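Long-range contacts in putative esterase (Bacteroides intestinalis DSM 17393, PDB 5VOL), which acts as a ferulic acid esterase of carbohydrate esterase family 1, cleaving ferulate esters, probably those carried by arabinoxylan: residues E78-I83 and F267-F272; D71-S76 and A260-L265; S19-S24 and Y113-P118; S24-T29 and T86-G91. All coordinates share one frame; numbering follows the deposited sequence.

Contact 1: E78-I83 and F267-F272; sequences EACEMI and FVTRIF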
# COMPACT_ATOMS: atom_id res chain seq x y z
N GLU C 78 4.72 3.86 -14.21
CA GLU C 78 3.53 3.08 -13.88
C GLU C 78 2.32 3.45 -14.75
O GLU C 78 1.45 2.62 -15.00
CB GLU C 78 3.19 3.26 -12.40
CG GLU C 78 4.20 2.64 -11.46
CD GLU C 78 3.91 3.01 -10.03
OE1 GLU C 78 2.94 2.45 -9.47
OE2 GLU C 78 4.62 3.88 -9.49
N ALA C 79 2.26 4.71 -15.19
CA ALA C 79 1.24 5.08 -16.18
C ALA C 79 1.94 5.58 -17.43
O ALA C 79 2.98 6.22 -17.34
CB ALA C 79 0.31 6.17 -15.61
N CYS C 80 1.37 5.29 -18.60
CA CYS C 80 1.87 5.89 -19.83
C CYS C 80 1.24 7.27 -20.02
O CYS C 80 0.22 7.59 -19.41
CB CYS C 80 1.57 5.00 -21.04
SG CYS C 80 -0.21 4.92 -21.44
N GLU C 81 1.87 8.11 -20.84
CA GLU C 81 1.23 9.37 -21.17
C GLU C 81 -0.08 9.08 -21.91
O GLU C 81 -0.16 8.18 -22.74
CB GLU C 81 2.14 10.25 -22.02
CG GLU C 81 3.35 10.78 -21.29
CD GLU C 81 4.04 11.84 -22.11
OE1 GLU C 81 4.19 11.61 -23.33
OE2 GLU C 81 4.41 12.90 -21.57
N MET C 82 -1.13 9.80 -21.56
CA MET C 82 -2.44 9.58 -22.16
C MET C 82 -3.26 10.86 -22.04
O MET C 82 -3.04 11.67 -21.15
CB MET C 82 -3.18 8.42 -21.48
CG MET C 82 -3.72 8.74 -20.05
SD MET C 82 -4.44 7.29 -19.22
CE MET C 82 -2.97 6.60 -18.41
N ILE C 83 -4.19 11.03 -22.97
CA ILE C 83 -5.19 12.09 -22.88
C ILE C 83 -6.24 11.65 -21.86
O ILE C 83 -6.72 10.51 -21.91
CB ILE C 83 -5.87 12.38 -24.26
CG1 ILE C 83 -4.81 12.66 -25.34
CG2 ILE C 83 -6.87 13.52 -24.15
CD1 ILE C 83 -3.95 13.88 -25.07
N PHE C 267 -3.74 0.49 -14.26
CA PHE C 267 -4.59 -0.56 -14.81
C PHE C 267 -4.86 -0.37 -16.31
O PHE C 267 -4.60 -1.27 -17.10
CB PHE C 267 -5.91 -0.63 -14.04
CG PHE C 267 -6.99 -1.43 -14.73
CD1 PHE C 267 -6.90 -2.82 -14.83
CD2 PHE C 267 -8.12 -0.80 -15.24
CE1 PHE C 267 -7.90 -3.56 -15.45
CE2 PHE C 267 -9.13 -1.54 -15.87
CZ PHE C 267 -9.02 -2.92 -15.97
N VAL C 268 -5.38 0.79 -16.71
CA VAL C 268 -5.66 0.99 -18.14
C VAL C 268 -4.35 0.99 -18.94
O VAL C 268 -4.31 0.52 -20.08
CB VAL C 268 -6.47 2.28 -18.41
CG1 VAL C 268 -7.79 2.23 -17.66
CG2 VAL C 268 -5.69 3.51 -18.01
N THR C 269 -3.28 1.49 -18.33
CA THR C 269 -1.98 1.48 -19.01
C THR C 269 -1.57 0.05 -19.36
O THR C 269 -1.08 -0.21 -20.45
CB THR C 269 -0.90 2.14 -18.15
OG1 THR C 269 -1.16 3.55 -18.10
CG2 THR C 269 0.51 1.92 -18.73
N ARG C 270 -1.81 -0.88 -18.44
CA ARG C 270 -1.56 -2.29 -18.70
C ARG C 270 -2.38 -2.80 -19.88
O ARG C 270 -1.86 -3.48 -20.76
CB ARG C 270 -1.86 -3.13 -17.46
CG ARG C 270 -0.74 -3.10 -16.44
CD ARG C 270 -0.92 -4.13 -15.35
NE ARG C 270 -2.11 -3.94 -14.53
CZ ARG C 270 -2.15 -3.19 -13.43
NH1 ARG C 270 -1.08 -2.51 -13.05
NH2 ARG C 270 -3.27 -3.10 -12.73
N ILE C 271 -3.68 -2.47 -19.91
CA ILE C 271 -4.55 -2.99 -20.95
C ILE C 271 -4.25 -2.37 -22.32
O ILE C 271 -4.39 -3.04 -23.34
CB ILE C 271 -6.05 -2.77 -20.60
CG1 ILE C 271 -6.33 -3.26 -19.18
CG2 ILE C 271 -6.94 -3.53 -21.56
CD1 ILE C 271 -5.93 -4.72 -18.96
N PHE C 272 -3.86 -1.09 -22.36
CA PHE C 272 -3.56 -0.43 -23.63
C PHE C 272 -2.55 -1.25 -24.43
O PHE C 272 -1.58 -1.77 -23.84
CB PHE C 272 -2.99 0.98 -23.40
CG PHE C 272 -4.00 2.01 -22.93
CD1 PHE C 272 -5.33 1.94 -23.29
CD2 PHE C 272 -3.58 3.07 -22.14
CE1 PHE C 272 -6.24 2.90 -22.87
CE2 PHE C 272 -4.47 4.03 -21.71
CZ PHE C 272 -5.82 3.94 -22.08
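The C-terminal turn of helix 254-271 meets the loop that carries the chain from helix 66-76 into strand 83-87, with Thr269 set against Ala79 and Cys80. The backbone N of Cys80 donates to Thr269 OG1 over 3.1 Å, and the bond is fairly straight, with an angle of 162° at the hydrogen. The same hydroxyl reaches back to the carbonyl O of Leu265, one helical turn earlier. This is possible because OG1 lies anti to its own carbonyl carbon and beside the backbone N (chi1 -70°). OG1 thus has a partner in the helix and another in the loop, while Thr269 CG2 lies against Glu78 O at 3.9 Å.

Val268 and Phe272 rest on Ala134 of strand 133-138, part of the central sheet of the alpha/beta-hydrolase fold, and Pro45 also touches Phe272. Two sulfurs line the rim of the Phe272 ring. Cys80 SG is 3.9 Å from Phe272 CD2, and Met82 SD is 4.1 Å from Phe272 CE2; both sit at the edge near the ring plane, the Met82 pair being a Met-aromatic contact. One face of this ring is covered off-centre by the carbonyl O of Val268. The Met82 chain turns at its thioether and brings CE within 3.6 Å of Thr269 OG1 and 4.1 Å of Val268 CG2, crossing the valine at about a right angle.

Contact 2: D71-S76 and A260-L265; sequences DRLVAS and ALYQCL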
# COMPACT_ATOMS: atom_id res chain seq x y z
N ASP C 71 1.51 13.11 -13.20
CA ASP C 71 2.91 13.53 -13.21
C ASP C 71 3.79 12.55 -12.41
O ASP C 71 4.89 12.21 -12.84
CB ASP C 71 3.06 14.94 -12.66
CG ASP C 71 2.56 16.01 -13.63
OD1 ASP C 71 2.36 15.70 -14.82
OD2 ASP C 71 2.37 17.16 -13.18
N ARG C 72 3.27 12.09 -11.27
CA ARG C 72 3.92 11.04 -10.48
C ARG C 72 4.01 9.71 -11.26
O ARG C 72 5.10 9.14 -11.41
CB ARG C 72 3.16 10.84 -9.15
CG ARG C 72 3.61 9.62 -8.35
CD ARG C 72 4.86 9.94 -7.51
NE ARG C 72 4.56 10.68 -6.28
CZ ARG C 72 4.79 11.98 -6.10
NH1 ARG C 72 4.50 12.55 -4.94
NH2 ARG C 72 5.33 12.71 -7.07
N LEU C 73 2.88 9.22 -11.76
CA LEU C 73 2.86 7.89 -12.34
C LEU C 73 3.53 7.84 -13.72
O LEU C 73 4.07 6.81 -14.12
CB LEU C 73 1.42 7.36 -12.40
CG LEU C 73 0.81 7.16 -11.00
CD1 LEU C 73 -0.60 6.61 -11.05
CD2 LEU C 73 1.69 6.27 -10.12
N VAL C 74 3.52 8.95 -14.45
CA VAL C 74 4.22 8.98 -15.73
C VAL C 74 5.73 8.92 -15.48
O VAL C 74 6.45 8.20 -16.17
CB VAL C 74 3.86 10.23 -16.56
CG1 VAL C 74 4.88 10.46 -17.65
CG2 VAL C 74 2.43 10.10 -17.15
N ALA C 75 6.21 9.65 -14.48
CA ALA C 75 7.65 9.69 -14.18
C ALA C 75 8.20 8.34 -13.70
O ALA C 75 9.35 8.02 -13.95
CB ALA C 75 7.95 10.75 -13.16
N SER C 76 7.37 7.56 -13.01
CA SER C 76 7.78 6.25 -12.52
C SER C 76 7.58 5.14 -13.56
O SER C 76 8.01 4.01 -13.36
CB SER C 76 7.01 5.88 -11.25
OG SER C 76 5.68 5.50 -11.57
N ALA C 260 -8.33 5.97 -5.82
CA ALA C 260 -8.67 5.03 -6.88
C ALA C 260 -7.84 5.27 -8.15
O ALA C 260 -7.52 4.33 -8.88
CB ALA C 260 -10.19 5.10 -7.21
N LEU C 261 -7.50 6.52 -8.41
CA LEU C 261 -6.67 6.85 -9.57
C LEU C 261 -5.36 6.10 -9.60
O LEU C 261 -4.85 5.77 -10.66
CB LEU C 261 -6.37 8.34 -9.62
CG LEU C 261 -7.46 9.23 -10.21
CD1 LEU C 261 -6.97 10.67 -10.17
CD2 LEU C 261 -7.75 8.81 -11.65
N TYR C 262 -4.78 5.87 -8.42
CA TYR C 262 -3.50 5.19 -8.31
C TYR C 262 -3.61 3.72 -8.70
O TYR C 262 -2.60 3.08 -9.01
CB TYR C 262 -2.93 5.35 -6.89
CG TYR C 262 -2.25 6.69 -6.68
CD1 TYR C 262 -0.91 6.85 -7.00
CD2 TYR C 262 -2.95 7.79 -6.17
CE1 TYR C 262 -0.27 8.05 -6.82
CE2 TYR C 262 -2.31 9.02 -5.99
CZ TYR C 262 -0.97 9.13 -6.32
OH TYR C 262 -0.29 10.32 -6.16
N GLN C 263 -4.81 3.18 -8.72
CA GLN C 263 -5.02 1.83 -9.26
C GLN C 263 -5.51 1.89 -10.71
O GLN C 263 -5.12 1.07 -11.56
CB GLN C 263 -6.01 1.06 -8.39
CG GLN C 263 -5.39 0.64 -7.07
CD GLN C 263 -6.39 0.56 -5.93
OE1 GLN C 263 -5.99 0.62 -4.76
NE2 GLN C 263 -7.68 0.40 -6.25
N CYS C 264 -6.37 2.87 -10.99
CA CYS C 264 -6.99 3.02 -12.31
C CYS C 264 -5.99 3.33 -13.41
O CYS C 264 -6.01 2.70 -14.45
CB CYS C 264 -8.07 4.11 -12.27
SG CYS C 264 -8.88 4.41 -13.86
N LEU C 265 -5.14 4.32 -13.19
CA LEU C 265 -4.24 4.74 -14.25
C LEU C 265 -3.21 3.67 -14.64
O LEU C 265 -3.00 3.42 -15.84
CB LEU C 265 -3.55 6.05 -13.85
CG LEU C 265 -4.57 7.20 -13.73
CD1 LEU C 265 -3.89 8.45 -13.17
CD2 LEU C 265 -5.23 7.49 -15.10
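Leu73, Tyr262 and Leu265 bury the most surface where helix 66-76 lies beside helix 254-271. Leu73 is the central one. Its CG stands anti to the carbonyl carbon (chi1 -65°), and the two methyls it carries both approach the same ring atom: CD1 and CD2 each lie 4.1 Å from Tyr262 CD1. The leucine crosses the tyrosine obliquely. CD1 also touches the CB of Leu265, again at 4.1 Å, there with the two side chains at about a right angle, so this methyl fits between residues three positions apart on the other helix.

In the alpha/beta-hydrolase fold these helices pack side by side against one flank of the central sheet. Here the short segments run in roughly the same direction, 38° apart, with their axes 11.0 Å from each other at closest approach. Leu265 reaches further along helix 66-76 to Val69 and Met70.

Arg72 adds an apolar contact through its methylene CG, which lies at the edge of the Tyr262 ring, 4.5 Å from CE1. The polar ends of both residues reach the third subunit: Arg72 NH1 forms a salt bridge with Asp253 of that neighbouring subunit, and Tyr262 OH is hydrogen-bonded to its Glu255.

Contact 3: S19-S24 and Y113-P118; sequences SKVLNS and YTEFLP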
# COMPACT_ATOMS: atom_id res chain seq x y z
N SER C 19 -22.97 21.44 -28.76
CA SER C 19 -23.65 20.24 -29.23
C SER C 19 -24.96 20.57 -29.94
O SER C 19 -25.85 21.18 -29.34
CB SER C 19 -23.93 19.30 -28.07
OG SER C 19 -24.80 18.24 -28.45
N LYS C 20 -25.08 20.14 -31.20
CA LYS C 20 -26.31 20.26 -31.97
C LYS C 20 -27.33 19.25 -31.48
O LYS C 20 -28.52 19.54 -31.42
CB LYS C 20 -26.05 20.05 -33.46
CG LYS C 20 -25.31 21.18 -34.16
CD LYS C 20 -24.88 20.73 -35.56
CE LYS C 20 -24.02 21.77 -36.27
NZ LYS C 20 -24.83 22.90 -36.81
N VAL C 21 -26.86 18.05 -31.14
CA VAL C 21 -27.73 17.02 -30.56
C VAL C 21 -28.47 17.51 -29.29
O VAL C 21 -29.65 17.20 -29.10
CB VAL C 21 -26.93 15.75 -30.19
CG1 VAL C 21 -27.80 14.80 -29.39
CG2 VAL C 21 -26.41 15.08 -31.44
N LEU C 22 -27.77 18.27 -28.45
CA LEU C 22 -28.32 18.70 -27.16
C LEU C 22 -28.80 20.15 -27.19
O LEU C 22 -29.46 20.60 -26.26
CB LEU C 22 -27.27 18.56 -26.04
CG LEU C 22 -26.72 17.17 -25.80
CD1 LEU C 22 -25.58 17.24 -24.76
CD2 LEU C 22 -27.84 16.26 -25.33
N ASN C 23 -28.42 20.87 -28.24
CA ASN C 23 -28.60 22.32 -28.31
C ASN C 23 -28.02 23.01 -27.08
O ASN C 23 -28.70 23.80 -26.41
CB ASN C 23 -30.08 22.69 -28.47
CG ASN C 23 -30.26 24.15 -28.82
OD1 ASN C 23 -29.42 24.73 -29.49
ND2 ASN C 23 -31.33 24.76 -28.33
N SER C 24 -26.76 22.72 -26.79
CA SER C 24 -26.16 23.17 -25.55
C SER C 24 -24.64 23.24 -25.68
O SER C 24 -24.03 22.35 -26.27
CB SER C 24 -26.58 22.24 -24.41
OG SER C 24 -25.99 22.59 -23.17
N TYR C 113 -20.95 10.03 -28.43
CA TYR C 113 -20.39 9.21 -29.51
C TYR C 113 -20.35 9.84 -30.90
O TYR C 113 -19.50 9.44 -31.71
CB TYR C 113 -21.14 7.89 -29.59
CG TYR C 113 -20.77 7.03 -28.43
CD1 TYR C 113 -19.54 6.37 -28.40
CD2 TYR C 113 -21.60 6.92 -27.34
CE1 TYR C 113 -19.17 5.60 -27.31
CE2 TYR C 113 -21.24 6.16 -26.25
CZ TYR C 113 -20.02 5.50 -26.24
OH TYR C 113 -19.68 4.75 -25.15
N THR C 114 -21.25 10.78 -31.20
CA THR C 114 -21.26 11.31 -32.57
C THR C 114 -20.68 12.71 -32.64
O THR C 114 -20.34 13.17 -33.72
CB THR C 114 -22.68 11.34 -33.19
OG1 THR C 114 -23.47 12.32 -32.51
CG2 THR C 114 -23.36 9.98 -33.08
N GLU C 115 -20.56 13.38 -31.49
CA GLU C 115 -20.02 14.74 -31.47
C GLU C 115 -18.77 14.88 -30.58
O GLU C 115 -17.72 15.36 -31.03
CB GLU C 115 -21.08 15.74 -31.00
CG GLU C 115 -22.27 15.92 -31.94
CD GLU C 115 -23.25 16.96 -31.42
OE1 GLU C 115 -23.60 16.91 -30.21
OE2 GLU C 115 -23.67 17.84 -32.20
N PHE C 116 -18.89 14.47 -29.32
CA PHE C 116 -17.81 14.71 -28.36
C PHE C 116 -16.57 13.89 -28.68
O PHE C 116 -15.49 14.43 -28.84
CB PHE C 116 -18.27 14.42 -26.93
CG PHE C 116 -17.28 14.82 -25.87
CD1 PHE C 116 -16.97 16.15 -25.67
CD2 PHE C 116 -16.66 13.87 -25.07
CE1 PHE C 116 -16.06 16.54 -24.68
CE2 PHE C 116 -15.74 14.24 -24.08
CZ PHE C 116 -15.44 15.57 -23.89
N LEU C 117 -16.73 12.57 -28.78
CA LEU C 117 -15.59 11.68 -28.98
C LEU C 117 -14.80 12.00 -30.27
O LEU C 117 -13.58 12.12 -30.23
CB LEU C 117 -16.05 10.22 -28.96
CG LEU C 117 -14.97 9.14 -28.94
CD1 LEU C 117 -15.44 7.95 -28.13
CD2 LEU C 117 -14.63 8.71 -30.36
N PRO C 118 -15.49 12.16 -31.41
CA PRO C 118 -14.72 12.50 -32.62
C PRO C 118 -13.98 13.83 -32.51
O PRO C 118 -12.85 13.93 -32.97
CB PRO C 118 -15.80 12.56 -33.71
CG PRO C 118 -16.85 11.62 -33.24
CD PRO C 118 -16.88 11.79 -31.74
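The carboxylate of Glu115 is the flat group here, and residues 19-21 meet it at the oxygens and over one face. Over that face lies Val21, its CG2 3.7 Å from Glu115 CD. Near the plane, at the oxygen edge, are Ser19 OG, which donates to OE1 over a short 2.5 Å, and the backbone N of Lys20, 2.9 Å from OE2. Each of these hydrogen bonds uses a syn lone pair, on the side of the other oxygen, so the two donors together limit the rotation of the carboxylate. A third donor, the N of Val21, approaches OE2 from the face covered by its own side chain; at 3.4 Å this bond is weak. Glu115 can span the gap because its chain is extended beyond CG, with CD anti to CA (chi2 -178°).

Ser19 OG, the donor to Glu115, also accepts from Leu22 N over 3.0 Å, an ST motif. Leu22 in turn packs on Phe111 of helix 108-123. The loop joins strands 11-19 and 24-32, whose ends pair through Ser19 N and Ser24 O at 2.9 Å. Asn23 and Ser24 both face Ser19, the G1 beta bulge of a tight hairpin, here tied by its turn to the exposed side of a helix containing a wider pi-type turn.

Contact 4: S24-T29 and T86-G91; sequences SKRAYT and TPNAGG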
# COMPACT_ATOMS: atom_id res chain seq x y z
N SER C 24 -26.76 22.72 -26.79
CA SER C 24 -26.16 23.17 -25.55
C SER C 24 -24.64 23.24 -25.68
O SER C 24 -24.03 22.35 -26.27
CB SER C 24 -26.58 22.24 -24.41
OG SER C 24 -25.99 22.59 -23.17
N LYS C 25 -24.05 24.30 -25.15
CA LYS C 25 -22.61 24.36 -24.95
C LYS C 25 -22.24 23.31 -23.90
O LYS C 25 -22.82 23.28 -22.81
CB LYS C 25 -22.16 25.75 -24.50
CG LYS C 25 -22.01 26.76 -25.62
CD LYS C 25 -21.76 28.16 -25.07
CE LYS C 25 -20.64 28.16 -24.03
NZ LYS C 25 -20.47 29.51 -23.40
N ARG C 26 -21.32 22.42 -24.24
CA ARG C 26 -20.89 21.42 -23.28
C ARG C 26 -19.44 21.68 -22.90
O ARG C 26 -18.53 21.58 -23.74
CB ARG C 26 -21.06 20.01 -23.86
CG ARG C 26 -22.51 19.51 -23.88
CD ARG C 26 -22.99 19.17 -22.47
NE ARG C 26 -23.75 20.26 -21.85
CZ ARG C 26 -24.23 20.23 -20.62
NH1 ARG C 26 -24.00 19.17 -19.83
NH2 ARG C 26 -24.93 21.26 -20.15
N ALA C 27 -19.22 22.04 -21.64
CA ALA C 27 -17.87 22.24 -21.15
C ALA C 27 -17.18 20.89 -20.95
O ALA C 27 -17.83 19.86 -20.73
CB ALA C 27 -17.87 23.04 -19.85
N TYR C 28 -15.86 20.90 -21.02
CA TYR C 28 -15.08 19.71 -20.72
C TYR C 28 -13.73 20.13 -20.18
O TYR C 28 -13.30 21.27 -20.39
CB TYR C 28 -14.92 18.84 -21.97
CG TYR C 28 -14.09 19.49 -23.05
CD1 TYR C 28 -14.68 20.25 -24.05
CD2 TYR C 28 -12.70 19.33 -23.10
CE1 TYR C 28 -13.94 20.85 -25.04
CE2 TYR C 28 -11.95 19.92 -24.09
CZ TYR C 28 -12.57 20.68 -25.06
OH TYR C 28 -11.82 21.27 -26.05
N THR C 29 -13.07 19.22 -19.48
CA THR C 29 -11.76 19.48 -18.90
C THR C 29 -10.84 18.35 -19.34
O THR C 29 -11.18 17.18 -19.19
CB THR C 29 -11.81 19.57 -17.36
OG1 THR C 29 -12.74 20.59 -16.97
CG2 THR C 29 -10.44 19.88 -16.77
N THR C 86 -12.84 14.78 -19.16
CA THR C 86 -14.08 14.73 -18.40
C THR C 86 -15.07 15.72 -19.03
O THR C 86 -14.83 16.93 -19.00
CB THR C 86 -13.85 15.11 -16.92
OG1 THR C 86 -12.87 14.23 -16.34
CG2 THR C 86 -15.17 15.05 -16.13
N PRO C 87 -16.14 15.21 -19.65
CA PRO C 87 -17.16 16.13 -20.20
C PRO C 87 -18.14 16.58 -19.11
O PRO C 87 -18.29 15.85 -18.12
CB PRO C 87 -17.86 15.27 -21.25
CG PRO C 87 -17.78 13.85 -20.70
CD PRO C 87 -16.48 13.80 -19.87
N ASN C 88 -18.80 17.72 -19.27
CA ASN C 88 -19.83 18.09 -18.30
C ASN C 88 -21.09 17.28 -18.55
O ASN C 88 -21.67 17.35 -19.64
CB ASN C 88 -20.17 19.58 -18.34
CG ASN C 88 -21.11 20.01 -17.21
OD1 ASN C 88 -21.15 19.38 -16.16
ND2 ASN C 88 -21.88 21.07 -17.43
N ALA C 89 -21.50 16.52 -17.55
CA ALA C 89 -22.73 15.74 -17.62
C ALA C 89 -23.58 15.98 -16.40
O ALA C 89 -24.39 15.14 -16.02
CB ALA C 89 -22.40 14.25 -17.75
N GLY C 90 -23.38 17.12 -15.74
CA GLY C 90 -24.05 17.35 -14.48
C GLY C 90 -24.36 18.79 -14.12
O GLY C 90 -24.65 19.62 -14.98
N GLY C 91 -24.31 19.07 -12.82
CA GLY C 91 -24.74 20.33 -12.25
C GLY C 91 -25.87 20.10 -11.26
O GLY C 91 -26.23 18.95 -10.98
O HOH W 1 -21.41 22.92 -20.03
O HOH W 2 -25.67 19.24 -17.51
O HOH W 3 -10.71 15.66 -16.27
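Arg26 folds back toward Asn88 because its chain bends at chi2 (-72°) and again at chi3, while Asn88 holds CG anti to its backbone N (chi1 -173°). The two flat ends become nearly parallel, 12° apart, with Asn88 ND2 over one face of the guanidinium, 3.7 Å from Arg26 NH1. NH1 donates to the carbonyl O of Asn88 over 3.0 Å, coming from well above the carbonyl plane, and that oxygen is also bonded by Tyr108 OH. In the guanidinium plane a water accepts from NH1 and donates to Gly90 O. A second water takes hydrogens from Ala27 N and Asn88 ND2 and gives one to Lys25 O. Asn88 OD1 accepts from Gly90 N at 3.2 Å, an Asx turn that shapes the loop after strand 83-87.

Beside this cluster the strands pair antiparallel. Thr29 and Thr86 form a hydrogen-bonded pair, with N to O distances of 2.9 Å from Thr29 N to Thr86 O and 2.9 Å from Thr86 N to Thr29 O. Tyr28 and Pro87 make the next, non-hydrogen-bonded pair, where Tyr28 CA lies 3.3 Å from Thr86 O in a CA-H...O contact. The ladder ends with Asn88 N donating to Ala27 O at 2.8 Å. Pro87 has no N-H to give, which suits its non-hydrogen-bonded place. Arg26 is buried, and its hydrogens go to the carbonyls of Asn88 and Lys25, to water and, weakly from NH2, to Ser24 OG; its charge, met here by neutral acceptors, would be expected to polarise them.

Overall arrangement
From the N terminus, the hairpin turn of contact 3 comes first, and its closure with helix 108-123 spans some ninety residues. Contact 4 starts at Ser24, which it shares with contact 3, and closes a shorter loop lying wholly within that span, joining neighbouring strands 24-32 and 83-87. Phe116 links the two by packing on Pro87 and Tyr28. Contacts 2 and 1 begin inside both loops but close only near the C terminus, where they tie helix 66-76 and the loop after it to helix 254-271; they cross contacts 3 and 4 and each other. Ala79 N lies 3.0 Å from Leu73 O, joining them directly, whereas contacts 2 and 3 have centres about 30 Å apart.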